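Local coordinates for protein L-serine ammonia-lyase (PDB 5C3U) that belongs to the pyridoxal-phosphate-dependent enzyme family of fold type II and holds pyridoxal-5'-phosphate in a pocket lined by sixteen residues, at residues N170-I175 with D306-V311; H19-L24 with V160-T165; D265-F270 with V278-G283. One frame throughout, in Å; residues are numbered along the deposited sequence.

Contact 1: residues N170-I175 with D306-V311; sequences NPPAAI and DVVVLV
The first torsions of Ile175 and Leu310 choose the groups that touch: chi1 of Ile175 sets CG1 beside the backbone N (-64°), which leaves CG2 anti to it, while in Leu310, CG lies anti to the carbonyl carbon. Ile175 CG2 thereby rests 3.9 Å from Leu310 CG, the fork of the leucine, and the two side chains cross obliquely. Further back, Val308 sends CG2 to the ring of Pro172, whose CB is 4.1 Å away, and Leu167 also packs on Val308. Beneath these groups two parallel strands pair at the heart of a mixed sheet, 306-311 running between 37-42 and 174-178 in the larger of the two alpha/beta sheets of this fold type II enzyme. The bond from Val308 N to Ala174 O is 3.0 Å long and nearly straight, at 169° at the hydrogen. Alongside it, Ile175 CA makes a CA-H...O contact of 3.4 Å with Val308 O. At Pro172 and Ala173 the chain folds round one carbonyl: Ala173 N donates to Asp306 O over 2.7 Å, approaching nearly along the C=O axis though bent to 142° at the hydrogen. Pro172 CB flanks that oxygen at 3.5 Å and Ala173 CB at 3.3 Å. On the face opposite Val308, Val309 packs against Ala285, Leu286 and Cys289 of helix 280-290.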
loop_
_atom_site.group_PDB
_atom_site.type_symbol
_atom_site.label_atom_id
_atom_site.label_comp_id
_atom_site.label_asym_id
_atom_site.label_seq_id
_atom_site.Cartn_x
_atom_site.Cartn_y
_atom_site.Cartn_z
ATOM N N ASN A 170 17.510 -1.554 16.284
ATOM C CA ASN A 170 16.590 -1.380 17.415
ATOM C C ASN A 170 15.163 -1.642 16.958
ATOM O O ASN A 170 14.617 -0.838 16.207
ATOM C CB ASN A 170 16.642 0.045 17.986
ATOM C CG ASN A 170 17.995 0.408 18.563
ATOM O OD1 ASN A 170 18.614 1.389 18.145
ATOM N ND2 ASN A 170 18.456 -0.368 19.533
ATOM N N PRO A 171 14.551 -2.747 17.419
ATOM C CA PRO A 171 13.153 -3.030 17.078
ATOM C C PRO A 171 12.211 -1.921 17.550
ATOM O O PRO A 171 12.291 -1.497 18.717
ATOM C CB PRO A 171 12.859 -4.340 17.833
ATOM C CG PRO A 171 13.914 -4.421 18.898
ATOM C CD PRO A 171 15.127 -3.800 18.275
ATOM N N PRO A 172 11.312 -1.450 16.664
ATOM C CA PRO A 172 10.422 -0.397 17.127
ATOM C C PRO A 172 9.293 -0.979 17.953
ATOM O O PRO A 172 9.082 -2.192 17.943
ATOM C CB PRO A 172 9.887 0.212 15.830
ATOM C CG PRO A 172 9.939 -0.892 14.839
ATOM C CD PRO A 172 11.088 -1.793 15.244
ATOM N N ALA A 173 8.588 -0.106 18.665
ATOM C CA ALA A 173 7.430 -0.476 19.459
ATOM C C ALA A 173 6.268 -0.921 18.576
ATOM O O ALA A 173 5.419 -1.688 19.008
ATOM C CB ALA A 173 6.997 0.700 20.311
ATOM N N ALA A 174 6.206 -0.404 17.355
ATOM C CA ALA A 174 5.154 -0.809 16.418
ATOM C C ALA A 174 5.486 -0.336 15.017
ATOM O O ALA A 174 6.240 0.633 14.827
ATOM C CB ALA A 174 3.807 -0.234 16.830
ATOM N N ILE A 175 4.915 -1.042 14.047
ATOM C CA ILE A 175 4.920 -0.630 12.642
ATOM C C ILE A 175 3.466 -0.509 12.228
ATOM O O ILE A 175 2.700 -1.436 12.427
ATOM C CB ILE A 175 5.664 -1.652 11.752
ATOM C CG1 ILE A 175 7.142 -1.697 12.168
ATOM C CG2 ILE A 175 5.535 -1.273 10.268
ATOM C CD1 ILE A 175 7.947 -2.788 11.491
ATOM N N ASP A 306 10.079 3.868 19.754
ATOM C CA ASP A 306 9.971 4.268 18.348
ATOM C C ASP A 306 8.710 3.666 17.718
ATOM O O ASP A 306 8.393 2.498 17.964
ATOM C CB ASP A 306 11.191 3.763 17.562
ATOM C CG ASP A 306 12.518 4.408 18.005
ATOM O OD1 ASP A 306 13.583 3.792 17.763
ATOM O OD2 ASP A 306 12.520 5.523 18.572
ATOM N N VAL A 307 7.980 4.475 16.942
ATOM C CA VAL A 307 6.914 3.939 16.093
ATOM C C VAL A 307 7.229 4.302 14.651
ATOM O O VAL A 307 7.697 5.408 14.359
ATOM C CB VAL A 307 5.490 4.394 16.511
ATOM C CG1 VAL A 307 5.312 5.896 16.368
ATOM C CG2 VAL A 307 4.427 3.653 15.704
ATOM N N VAL A 308 7.015 3.337 13.748
ATOM C CA VAL A 308 7.309 3.529 12.322
ATOM C C VAL A 308 5.987 3.518 11.546
ATOM O O VAL A 308 5.186 2.614 11.715
ATOM C CB VAL A 308 8.213 2.402 11.752
ATOM C CG1 VAL A 308 8.364 2.536 10.236
ATOM C CG2 VAL A 308 9.592 2.414 12.399
ATOM N N VAL A 309 5.756 4.536 10.724
ATOM C CA VAL A 309 4.532 4.571 9.902
ATOM C C VAL A 309 4.960 4.338 8.470
ATOM O O VAL A 309 5.820 5.073 7.965
ATOM C CB VAL A 309 3.808 5.932 10.011
ATOM C CG1 VAL A 309 2.528 5.946 9.170
ATOM C CG2 VAL A 309 3.509 6.255 11.466
ATOM N N LEU A 310 4.361 3.341 7.803
ATOM C CA LEU A 310 4.666 3.118 6.387
ATOM C C LEU A 310 3.838 4.057 5.553
ATOM O O LEU A 310 2.612 3.905 5.462
ATOM C CB LEU A 310 4.435 1.659 5.967
ATOM C CG LEU A 310 5.059 0.557 6.820
ATOM C CD1 LEU A 310 4.752 -0.806 6.199
ATOM C CD2 LEU A 310 6.566 0.741 6.993
ATOM N N VAL A 311 4.502 5.050 4.962
ATOM C CA VAL A 311 3.807 6.060 4.204
ATOM C C VAL A 311 3.816 5.599 2.760
ATOM O O VAL A 311 4.790 5.794 2.021
ATOM C CB VAL A 311 4.443 7.451 4.362
ATOM C CG1 VAL A 311 3.732 8.471 3.453
ATOM C CG2 VAL A 311 4.366 7.885 5.820
#

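Contact 2: residues H19-L24 with V160-T165; sequences HVATPL and VQELKT
Glu162 and Thr22 form the polar grip of this contact, and Leu24 with Leu163 its close apolar end. Thr22 N donates to Glu162 OE2 over 3.2 Å; the bond is nearly straight at the hydrogen (163°) but comes down from above the carboxylate plane. The same oxygen forms a salt bridge with Lys41, and Glu162 OE1 forms one with Arg54, so basic groups serve both oxygens and would be expected to favour the ionised carboxylate. Ala21 lies against this group, its CB 3.8 Å from Glu162 CD. Thr22 sends its hydroxyl to Glu43 instead. Helix 150-166, which precedes strand 174-178 in the chain, is thus tied to the N-terminal segment entering strand 24-26, the outermost strand on its side of the mixed sheet. At that strand's start, Leu24 CG stands anti to the backbone N (chi1 -176°), and CD1 reaches Leu163 CD2 at 3.8 Å, the two side chains crossing at about a right angle; Phe39 and Leu167 also touch Leu24. The other end of the contact is looser and hydrated. His19 and Glu162 reach toward each other tip to tip, their planes 25° apart, yet NE2 of His19 stays 4.1 Å from OE1 of Glu162. One water bridges them, lying in the plane of the imidazole at its edge, 2.8 Å from His19 NE2, and donating to Glu162 OE1 over 2.7 Å.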
loop_
_atom_site.group_PDB
_atom_site.type_symbol
_atom_site.label_atom_id
_atom_site.label_comp_id
_atom_site.label_asym_id
_atom_site.label_seq_id
_atom_site.Cartn_x
_atom_site.Cartn_y
_atom_site.Cartn_z
ATOM N N HIS A 19 12.791 -1.344 -7.418
ATOM C CA HIS A 19 12.530 -0.360 -6.369
ATOM C C HIS A 19 13.826 0.246 -5.853
ATOM O O HIS A 19 14.936 -0.224 -6.163
ATOM C CB HIS A 19 11.781 -1.027 -5.207
ATOM C CG HIS A 19 12.652 -1.941 -4.383
ATOM N ND1 HIS A 19 12.755 -3.259 -4.635
ATOM C CD2 HIS A 19 13.481 -1.686 -3.292
ATOM C CE1 HIS A 19 13.604 -3.821 -3.750
ATOM N NE2 HIS A 19 14.050 -2.857 -2.933
ATOM N N VAL A 20 13.692 1.281 -5.040
ATOM C CA VAL A 20 14.844 2.014 -4.514
ATOM C C VAL A 20 14.751 1.997 -3.012
ATOM O O VAL A 20 13.671 1.774 -2.464
ATOM C CB VAL A 20 14.933 3.470 -5.067
ATOM C CG1 VAL A 20 15.081 3.455 -6.578
ATOM C CG2 VAL A 20 13.745 4.342 -4.632
ATOM N N ALA A 21 15.876 2.191 -2.331
ATOM C CA ALA A 21 15.827 2.410 -0.890
ATOM C C ALA A 21 15.240 3.799 -0.625
ATOM O O ALA A 21 15.519 4.765 -1.346
ATOM C CB ALA A 21 17.206 2.248 -0.260
ATOM N N THR A 22 14.367 3.887 0.366
ATOM C CA THR A 22 13.632 5.126 0.592
ATOM C C THR A 22 14.012 5.719 1.943
ATOM O O THR A 22 14.418 4.983 2.837
ATOM C CB THR A 22 12.113 4.885 0.593
ATOM O OG1 THR A 22 11.817 3.857 1.539
ATOM C CG2 THR A 22 11.606 4.482 -0.786
ATOM N N PRO A 23 13.858 7.048 2.098
ATOM C CA PRO A 23 14.158 7.695 3.383
ATOM C C PRO A 23 13.278 7.222 4.538
ATOM O O PRO A 23 12.086 6.902 4.335
ATOM C CB PRO A 23 13.846 9.169 3.115
ATOM C CG PRO A 23 13.977 9.344 1.660
ATOM C CD PRO A 23 13.563 8.037 1.042
ATOM N N LEU A 24 13.869 7.202 5.732
ATOM C CA LEU A 24 13.113 7.069 6.973
ATOM C C LEU A 24 13.201 8.411 7.702
ATOM O O LEU A 24 14.224 8.726 8.315
ATOM C CB LEU A 24 13.639 5.917 7.834
ATOM C CG LEU A 24 12.865 5.620 9.127
ATOM C CD1 LEU A 24 11.499 5.004 8.850
ATOM C CD2 LEU A 24 13.657 4.736 10.072
ATOM N N VAL A 160 11.510 -4.160 5.295
ATOM C CA VAL A 160 11.914 -4.413 6.682
ATOM C C VAL A 160 13.432 -4.502 6.819
ATOM O O VAL A 160 14.001 -3.987 7.780
ATOM C CB VAL A 160 11.189 -5.632 7.277
ATOM C CG1 VAL A 160 11.725 -5.940 8.668
ATOM C CG2 VAL A 160 9.693 -5.356 7.320
ATOM N N GLN A 161 14.076 -5.119 5.828
ATOM C CA GLN A 161 15.533 -5.148 5.737
ATOM C C GLN A 161 16.108 -3.730 5.761
ATOM O O GLN A 161 17.080 -3.457 6.475
ATOM C CB GLN A 161 15.979 -5.903 4.478
ATOM N N GLU A 162 15.483 -2.819 5.016
ATOM C CA GLU A 162 15.842 -1.403 5.071
ATOM C C GLU A 162 15.620 -0.799 6.461
ATOM O O GLU A 162 16.508 -0.127 7.001
ATOM C CB GLU A 162 15.070 -0.603 4.016
ATOM C CG GLU A 162 15.658 -0.674 2.617
ATOM C CD GLU A 162 14.783 -0.014 1.557
ATOM O OE1 GLU A 162 14.667 -0.589 0.440
ATOM O OE2 GLU A 162 14.216 1.082 1.823
ATOM N N LEU A 163 14.438 -1.044 7.031
ATOM C CA LEU A 163 14.071 -0.498 8.337
ATOM C C LEU A 163 15.051 -0.900 9.436
ATOM O O LEU A 163 15.400 -0.071 10.286
ATOM C CB LEU A 163 12.663 -0.928 8.739
ATOM C CG LEU A 163 11.458 -0.242 8.099
ATOM C CD1 LEU A 163 10.211 -0.731 8.842
ATOM C CD2 LEU A 163 11.572 1.274 8.176
ATOM N N LYS A 164 15.473 -2.166 9.405
ATOM C CA LYS A 164 16.426 -2.724 10.360
ATOM C C LYS A 164 17.731 -1.937 10.365
ATOM O O LYS A 164 18.258 -1.609 11.435
ATOM C CB LYS A 164 16.702 -4.196 10.041
ATOM C CG LYS A 164 17.685 -4.862 10.991
ATOM C CD LYS A 164 17.652 -6.372 10.872
ATOM C CE LYS A 164 18.039 -6.985 12.205
ATOM N NZ LYS A 164 18.127 -8.466 12.171
ATOM N N THR A 165 18.241 -1.641 9.173
ATOM C CA THR A 165 19.451 -0.845 9.034
ATOM C C THR A 165 19.215 0.581 9.523
ATOM O O THR A 165 19.961 1.094 10.366
ATOM C CB THR A 165 19.944 -0.841 7.575
ATOM O OG1 THR A 165 20.271 -2.178 7.196
ATOM C CG2 THR A 165 21.181 0.017 7.427
HETATM O O HOH W 1 15.818 -2.717 -0.770
#

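Contact 3: residues D265-F270 with V278-G283; sequences DAVRLF and VEASAG. With PLP (pyridoxal-5'-phosphate), chain B.
Val267 and Gly283 bring the two backbones to a CA-CA separation of 5.0 Å, the closest pairing between residues 265-270 and 278-283. The first segment is a run of helix 260-274; the second passes from an extended Val278 through Glu279, at the N-cap position, into the first turn of helix 280-290. Gly283 presents only backbone to its neighbour, and this bare surface lets the helices come so near. Ala266 CB rests 3.2 Å from Gly283 O, while Val267 wedges into the start of the second helix. Its CG1, anti to the backbone N (chi1 170°), lies 3.3 Å from Val278 O, and its CG2 leans over the CA of Ala280. A turn further on, Phe270 crosses Val278 at about a right angle, its CE2 standing 3.9 Å from Val278 CG1. A single water joins the backbones, donating to Val267 O over 2.8 Å and accepting from Val278 N over 2.9 Å; it sits in the plane of the Phe270 ring, at the edge. Glu279 and Ser281 turn away from this interface toward the cofactor, as members of the pyridoxal-5'-phosphate pocket. Ser281 CB lies 3.6 Å from N1 of the pyridine ring, and Ser281 OG donates to the anti lone pair of Glu279 OE1 at 3.2 Å. Ser234 also bonds to both side chains, while Glu279 OE2 accepts from Asn80, whose ND2 also bonds the cofactor, and from Asp316 N. Across the interface there is no direct hydrogen bond, and Val278 O is buried with no partner in the model. The segments therefore meet through methyl groups set against backbone carbonyls, the Phe270-Val278 contact and one water, while the side-chain hydrogen bonds of Glu279 and Ser281 lie on the cofactor side.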
loop_
_atom_site.group_PDB
_atom_site.type_symbol
_atom_site.label_atom_id
_atom_site.label_comp_id
_atom_site.label_asym_id
_atom_site.label_seq_id
_atom_site.Cartn_x
_atom_site.Cartn_y
_atom_site.Cartn_z
ATOM N N ASP A 265 -8.345 13.835 6.926
ATOM C CA ASP A 265 -7.693 14.843 7.748
ATOM C C ASP A 265 -6.188 14.570 7.795
ATOM O O ASP A 265 -5.376 15.506 7.776
ATOM C CB ASP A 265 -8.287 14.878 9.154
ATOM C CG ASP A 265 -7.976 16.173 9.873
ATOM O OD1 ASP A 265 -8.132 17.259 9.266
ATOM O OD2 ASP A 265 -7.558 16.114 11.034
ATOM N N ALA A 266 -5.808 13.297 7.812
ATOM C CA ALA A 266 -4.380 12.973 7.865
ATOM C C ALA A 266 -3.678 13.377 6.564
ATOM O O ALA A 266 -2.536 13.818 6.603
ATOM C CB ALA A 266 -4.162 11.493 8.141
ATOM N N VAL A 267 -4.344 13.181 5.433
ATOM C CA VAL A 267 -3.770 13.607 4.142
ATOM C C VAL A 267 -3.539 15.121 4.174
ATOM O O VAL A 267 -2.505 15.620 3.686
ATOM C CB VAL A 267 -4.684 13.221 2.952
ATOM C CG1 VAL A 267 -4.205 13.889 1.643
ATOM C CG2 VAL A 267 -4.711 11.705 2.800
ATOM N N ARG A 268 -4.515 15.855 4.707
ATOM C CA ARG A 268 -4.412 17.318 4.740
ATOM C C ARG A 268 -3.251 17.713 5.648
ATOM O O ARG A 268 -2.433 18.550 5.276
ATOM C CB ARG A 268 -5.693 17.921 5.253
ATOM C CG ARG A 268 -5.609 19.427 5.459
ATOM C CD ARG A 268 -6.880 19.959 6.086
ATOM N NE ARG A 268 -7.020 19.555 7.484
ATOM C CZ ARG A 268 -6.468 20.206 8.510
ATOM N NH1 ARG A 268 -5.716 21.280 8.301
ATOM N NH2 ARG A 268 -6.653 19.775 9.742
ATOM N N LEU A 269 -3.181 17.095 6.821
ATOM C CA LEU A 269 -2.126 17.427 7.815
ATOM C C LEU A 269 -0.738 17.064 7.327
ATOM O O LEU A 269 0.202 17.839 7.530
ATOM C CB LEU A 269 -2.419 16.739 9.156
ATOM C CG LEU A 269 -3.583 17.438 9.878
ATOM C CD1 LEU A 269 -3.995 16.554 11.065
ATOM C CD2 LEU A 269 -3.229 18.833 10.351
ATOM N N PHE A 270 -0.613 15.907 6.671
ATOM C CA PHE A 270 0.657 15.510 6.081
ATOM C C PHE A 270 1.104 16.460 4.956
ATOM O O PHE A 270 2.298 16.748 4.817
ATOM C CB PHE A 270 0.555 14.099 5.534
ATOM C CG PHE A 270 1.887 13.430 5.351
ATOM C CD1 PHE A 270 2.721 13.188 6.452
ATOM C CD2 PHE A 270 2.321 13.071 4.095
ATOM C CE1 PHE A 270 3.946 12.559 6.279
ATOM C CE2 PHE A 270 3.547 12.440 3.923
ATOM C CZ PHE A 270 4.350 12.180 5.006
ATOM N N VAL A 278 -0.182 12.532 -0.277
ATOM C CA VAL A 278 -0.333 11.090 -0.300
ATOM C C VAL A 278 -1.811 10.695 -0.350
ATOM O O VAL A 278 -2.704 11.476 -0.003
ATOM C CB VAL A 278 0.373 10.376 0.888
ATOM C CG1 VAL A 278 1.874 10.697 0.892
ATOM C CG2 VAL A 278 -0.276 10.746 2.218
ATOM N N GLU A 279 -2.049 9.468 -0.795
ATOM C CA GLU A 279 -3.417 8.953 -0.913
ATOM C C GLU A 279 -4.027 8.763 0.457
ATOM O O GLU A 279 -3.301 8.571 1.429
ATOM C CB GLU A 279 -3.375 7.579 -1.558
ATOM C CG GLU A 279 -3.626 7.581 -3.032
ATOM C CD GLU A 279 -3.625 6.180 -3.617
ATOM O OE1 GLU A 279 -4.186 5.219 -3.013
ATOM O OE2 GLU A 279 -3.068 6.055 -4.708
ATOM N N ALA A 280 -5.359 8.781 0.519
ATOM C CA ALA A 280 -6.066 8.459 1.761
ATOM C C ALA A 280 -5.727 7.083 2.317
ATOM O O ALA A 280 -5.851 6.873 3.536
ATOM C CB ALA A 280 -7.573 8.600 1.565
ATOM N N SER A 281 -5.307 6.143 1.442
ATOM C CA SER A 281 -4.756 4.863 1.893
ATOM C C SER A 281 -3.602 5.037 2.908
ATOM O O SER A 281 -3.604 4.457 4.003
ATOM C CB SER A 281 -4.313 4.026 0.682
ATOM O OG SER A 281 -5.377 3.988 -0.280
ATOM N N ALA A 282 -2.628 5.873 2.558
ATOM C CA ALA A 282 -1.511 6.170 3.460
ATOM C C ALA A 282 -2.006 7.037 4.593
ATOM O O ALA A 282 -1.528 6.937 5.733
ATOM C CB ALA A 282 -0.417 6.909 2.683
ATOM N N GLY A 283 -2.973 7.895 4.285
ATOM C CA GLY A 283 -3.569 8.772 5.273
ATOM C C GLY A 283 -4.178 7.952 6.417
ATOM O O GLY A 283 -4.127 8.375 7.563
HETATM N N1 PLP B . -1.365 2.024 0.293
HETATM C C2 PLP B . -1.155 2.257 -1.014
HETATM C C2A PLP B . -0.996 3.655 -1.561
HETATM C C3 PLP B . -1.092 1.121 -1.937
HETATM O O3 PLP B . -0.874 1.326 -3.273
HETATM C C4 PLP B . -1.236 -0.229 -1.351
HETATM C C4A PLP B . -1.147 -1.409 -2.225
HETATM C C5 PLP B . -1.468 -0.370 0.110
HETATM C C6 PLP B . -1.512 0.806 0.865
HETATM C C5A PLP B . -1.638 -1.732 0.786
HETATM O O4P PLP B . -2.064 -2.673 -0.192
HETATM P P PLP B . -2.209 -4.280 -0.036
HETATM O O1P PLP B . -0.889 -4.897 -0.338
HETATM O O2P PLP B . -2.761 -4.598 1.365
HETATM O O3P PLP B . -3.238 -4.504 -1.088
HETATM O O HOH W 2 -0.800 14.331 1.954
#

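In the fold
The three contacts illustrate how bonding changes with position in an alpha/beta fold. Contacts 1 and 3 are buried; contact 2 is only partly so, and it alone relies on a charged side chain for its hydrogen bond between segments. Contact 1 is held by strand pairing, contact 3 by close packing of small side chains on a helix start, with one bridging water. Strand 306-311 links them: Val308 meets Leu24 and Leu163 of contact 2, while Val311 packs on Val278 and Phe270 of contact 3. Contacts 2 and 3 stay about 9 Å apart at their nearest atoms. In sequence, contact 3 is nested within the loop closed by contact 1, and contact 2 closes before contact 1 opens.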